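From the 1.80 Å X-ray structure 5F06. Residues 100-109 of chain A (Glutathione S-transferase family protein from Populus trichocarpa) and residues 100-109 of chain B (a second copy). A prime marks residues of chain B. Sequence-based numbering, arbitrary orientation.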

# COMPACT_ATOMS: atom_id res chain seq x y z
N THR A 100 5.37 6.73 -1.16
CA THR A 100 4.13 6.35 -0.49
C THR A 100 3.98 4.83 -0.53
O THR A 100 3.45 4.23 0.40
CB THR A 100 2.85 7.00 -1.09
OG1 THR A 100 2.72 6.67 -2.48
CG2 THR A 100 2.87 8.51 -0.92
N GLU A 101 4.46 4.21 -1.61
CA GLU A 101 4.41 2.76 -1.72
C GLU A 101 5.42 2.14 -0.77
O GLU A 101 5.18 1.07 -0.22
CB GLU A 101 4.66 2.29 -3.15
CG GLU A 101 3.46 2.46 -4.06
CD GLU A 101 2.25 1.67 -3.59
OE1 GLU A 101 2.42 0.48 -3.24
OE2 GLU A 101 1.14 2.24 -3.56
N VAL A 102 6.56 2.80 -0.58
CA VAL A 102 7.56 2.34 0.37
C VAL A 102 6.96 2.33 1.78
O VAL A 102 7.16 1.39 2.54
CB VAL A 102 8.83 3.22 0.34
CG1 VAL A 102 9.73 2.94 1.55
CG2 VAL A 102 9.59 2.98 -0.95
N GLU A 103 6.21 3.38 2.11
CA GLU A 103 5.56 3.45 3.42
C GLU A 103 4.56 2.32 3.60
O GLU A 103 4.49 1.71 4.67
CB GLU A 103 4.87 4.81 3.60
CG GLU A 103 4.36 5.07 5.03
CD GLU A 103 2.98 4.50 5.29
OE1 GLU A 103 2.17 4.43 4.34
OE2 GLU A 103 2.69 4.14 6.45
N SER A 104 3.79 2.03 2.56
CA SER A 104 2.76 1.00 2.64
C SER A 104 3.34 -0.42 2.77
O SER A 104 2.81 -1.23 3.54
CB SER A 104 1.86 1.05 1.41
OG SER A 104 1.03 2.20 1.44
N HIS A 105 4.40 -0.72 2.03
CA HIS A 105 4.86 -2.10 1.89
C HIS A 105 6.15 -2.41 2.63
O HIS A 105 6.53 -3.58 2.74
CB HIS A 105 5.03 -2.45 0.41
CG HIS A 105 3.74 -2.44 -0.35
ND1 HIS A 105 2.92 -3.55 -0.43
CD2 HIS A 105 3.13 -1.46 -1.05
CE1 HIS A 105 1.85 -3.25 -1.15
NE2 HIS A 105 1.96 -1.99 -1.54
N ARG A 106 6.82 -1.38 3.14
CA ARG A 106 8.08 -1.56 3.85
C ARG A 106 8.08 -0.93 5.25
O ARG A 106 8.41 -1.60 6.22
CB ARG A 106 9.23 -1.00 3.01
CG ARG A 106 9.32 -1.66 1.63
CD ARG A 106 10.57 -1.27 0.88
NE ARG A 106 10.68 -2.01 -0.38
CZ ARG A 106 11.19 -3.23 -0.50
NH1 ARG A 106 11.64 -3.88 0.56
NH2 ARG A 106 11.24 -3.81 -1.69
N TYR A 107 7.69 0.34 5.36
CA TYR A 107 7.69 1.00 6.66
C TYR A 107 6.55 0.51 7.56
O TYR A 107 6.78 0.09 8.69
CB TYR A 107 7.61 2.52 6.49
CG TYR A 107 7.95 3.33 7.73
CD1 TYR A 107 6.97 3.67 8.65
CD2 TYR A 107 9.25 3.76 7.97
CE1 TYR A 107 7.27 4.42 9.77
CE2 TYR A 107 9.56 4.51 9.09
CZ TYR A 107 8.57 4.84 9.99
OH TYR A 107 8.89 5.57 11.10
N ASN A 108 5.32 0.56 7.05
CA ASN A 108 4.16 0.27 7.90
C ASN A 108 4.11 -1.17 8.43
O ASN A 108 3.77 -1.37 9.60
CB ASN A 108 2.86 0.57 7.15
CG ASN A 108 1.65 0.55 8.07
OD1 ASN A 108 1.58 1.33 9.03
ND2 ASN A 108 0.71 -0.34 7.79
N PRO A 109 4.46 -2.16 7.60
CA PRO A 109 4.40 -3.54 8.10
C PRO A 109 5.40 -3.81 9.23
O PRO A 109 5.23 -4.77 9.97
CB PRO A 109 4.73 -4.39 6.86
CG PRO A 109 4.44 -3.51 5.70
CD PRO A 109 4.76 -2.12 6.16
N THR B 100 -7.34 -0.48 -4.37
CA THR B 100 -5.90 -0.68 -4.51
C THR B 100 -5.26 -0.66 -3.12
O THR B 100 -4.32 -1.40 -2.88
CB THR B 100 -5.22 0.38 -5.41
OG1 THR B 100 -5.46 1.69 -4.90
CG2 THR B 100 -5.71 0.27 -6.84
N GLU B 101 -5.76 0.18 -2.22
CA GLU B 101 -5.24 0.20 -0.86
C GLU B 101 -5.62 -1.08 -0.12
O GLU B 101 -4.86 -1.59 0.71
CB GLU B 101 -5.74 1.43 -0.10
CG GLU B 101 -5.01 2.70 -0.50
CD GLU B 101 -3.54 2.64 -0.16
OE1 GLU B 101 -3.21 2.28 0.99
OE2 GLU B 101 -2.70 2.96 -1.03
N VAL B 102 -6.80 -1.62 -0.44
CA VAL B 102 -7.21 -2.88 0.15
C VAL B 102 -6.23 -3.98 -0.29
O VAL B 102 -5.78 -4.77 0.54
CB VAL B 102 -8.66 -3.24 -0.24
CG1 VAL B 102 -8.97 -4.70 0.05
CG2 VAL B 102 -9.64 -2.36 0.51
N GLU B 103 -5.88 -4.00 -1.57
CA GLU B 103 -4.93 -5.00 -2.07
C GLU B 103 -3.58 -4.89 -1.35
O GLU B 103 -2.98 -5.89 -0.98
CB GLU B 103 -4.73 -4.84 -3.58
CG GLU B 103 -3.92 -5.96 -4.23
CD GLU B 103 -2.40 -5.75 -4.15
OE1 GLU B 103 -1.95 -4.59 -4.11
OE2 GLU B 103 -1.66 -6.76 -4.16
N SER B 104 -3.11 -3.66 -1.13
CA SER B 104 -1.81 -3.46 -0.50
C SER B 104 -1.78 -3.83 0.98
O SER B 104 -0.80 -4.41 1.46
CB SER B 104 -1.37 -2.00 -0.64
OG SER B 104 -1.11 -1.67 -1.99
N HIS B 105 -2.84 -3.50 1.71
CA HIS B 105 -2.80 -3.58 3.17
C HIS B 105 -3.55 -4.77 3.75
O HIS B 105 -3.42 -5.05 4.94
CB HIS B 105 -3.35 -2.29 3.77
CG HIS B 105 -2.48 -1.10 3.50
ND1 HIS B 105 -1.31 -0.87 4.18
CD2 HIS B 105 -2.61 -0.10 2.61
CE1 HIS B 105 -0.75 0.24 3.73
NE2 HIS B 105 -1.52 0.73 2.77
N ARG B 106 -4.32 -5.46 2.92
CA ARG B 106 -5.14 -6.56 3.41
C ARG B 106 -4.92 -7.84 2.60
O ARG B 106 -4.67 -8.90 3.17
CB ARG B 106 -6.61 -6.16 3.41
CG ARG B 106 -6.89 -4.97 4.32
CD ARG B 106 -8.34 -4.59 4.35
NE ARG B 106 -8.60 -3.51 5.30
CZ ARG B 106 -8.71 -3.67 6.61
NH1 ARG B 106 -8.60 -4.88 7.16
NH2 ARG B 106 -8.94 -2.62 7.39
N TYR B 107 -5.01 -7.74 1.28
CA TYR B 107 -4.89 -8.92 0.42
C TYR B 107 -3.45 -9.41 0.33
O TYR B 107 -3.17 -10.57 0.62
CB TYR B 107 -5.42 -8.61 -0.98
CG TYR B 107 -5.63 -9.83 -1.85
CD1 TYR B 107 -6.79 -10.57 -1.77
CD2 TYR B 107 -4.66 -10.23 -2.76
CE1 TYR B 107 -6.99 -11.67 -2.57
CE2 TYR B 107 -4.85 -11.33 -3.57
CZ TYR B 107 -6.02 -12.05 -3.47
OH TYR B 107 -6.23 -13.15 -4.26
N ASN B 108 -2.54 -8.53 -0.08
CA ASN B 108 -1.15 -8.90 -0.30
C ASN B 108 -0.43 -9.43 0.94
O ASN B 108 0.33 -10.40 0.83
CB ASN B 108 -0.37 -7.71 -0.87
CG ASN B 108 0.99 -8.12 -1.41
OD1 ASN B 108 1.08 -8.92 -2.35
ND2 ASN B 108 2.05 -7.59 -0.83
N PRO B 109 -0.66 -8.82 2.11
CA PRO B 109 0.05 -9.36 3.29
C PRO B 109 -0.38 -10.78 3.65
O PRO B 109 0.38 -11.48 4.33
CB PRO B 109 -0.33 -8.38 4.41
CG PRO B 109 -0.70 -7.12 3.71
CD PRO B 109 -1.34 -7.55 2.42
O HOH W 1 -0.51 0.97 -1.40
O HOH W 2 0.97 -2.09 5.49
O HOH W 3 -0.43 4.66 -0.12
O HOH W 4 1.46 -3.91 3.43
O HOH W 5 1.74 -5.48 1.18

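Two copies of the same helical segment run side by side, their N-to-C directions only 23° apart and their axes 9.9 Å apart at closest approach. Ser104 and Ser104′ sit at the center of the register, CA to CA 7.1 Å, and the pairing around them is close to twofold symmetric. The contact is small, 284 Å² over both sides, and it is polar throughout: serine, histidine, asparagine and glutamate, joined by direct bonds and by water.

Thr100 lies out of reach of the other helix, but its carbonyl O accepts the backbone hydrogen bond from Ser104 N at 3.1 Å, which fixes the turn that presents the serine. Glu101 leaves its helix sideways, and its m, m side chain brings the carboxylate nearer the partner. Its OE1 lies 3.0 Å from NE2 of His105, one turn on along the same helix, and 4.3 Å from Ser104′ OG. Its OE2 accepts a hydrogen bond from water 1 at 3.0 Å, and Glu101′ OE2 accepts another from the same water, also at 3.0 Å. Water 1 donates to both carboxylates and accepts from Ser104′ OG at 2.8 Å and, weakly, from Ser104 OG at 3.5 Å, so a single molecule joins all four side chains.

Val102 is buried but out of reach of the partner, and Glu103, although its end swings nearer, has both carboxylate oxygens satisfied elsewhere in the structure. Ser104 is the pivot. Its CB points toward the other helix, and a residue this short lets the backbones come close while still offering a hydroxyl. Ser104 OG accepts a weak hydrogen bond from His105′ NE2 at 3.2 Å, with an N-H...acceptor angle of 122°, and water 3 links it to Glu101′ OE2. Ser104 O is used too: water 4 donates to it and to Ser104′ O, at 3.0 Å each, tying the two backbones together.

His105 gives up the most surface to the partner within its helix, 62 Å². It starts out sideways, and its m rotamer carries the ring across, so that NE2 donates to Ser104′ OG at 3.1 Å, with that oxygen at the ring edge, near its plane. The second nitrogen is also engaged: His105 ND1 is 2.8 Å from water 5, which donates to Ser104′ O and accepts from Asn108′ ND2. Imidazole suits this place because its two nitrogens can serve a direct contact and a water bridge at once.

Arg106 and Tyr107 make no contact across the pair. Here the helix widens into a pi-type turn, and both Arg106 N and Tyr107 N bond to Val102 O. Asn108 then points toward the partner. Its ND2, 4.2 Å from His105′ ND1, is too far for a direct bond, and water 2 fills the gap, accepting from ND2 at 2.9 Å and donating to Ser104 O at 2.8 Å while lying 2.9 Å from His105′ ND1. Pro109 closes the stretch; lacking an amide hydrogen, it makes no backbone bond to the preceding turn, where the helix kinks.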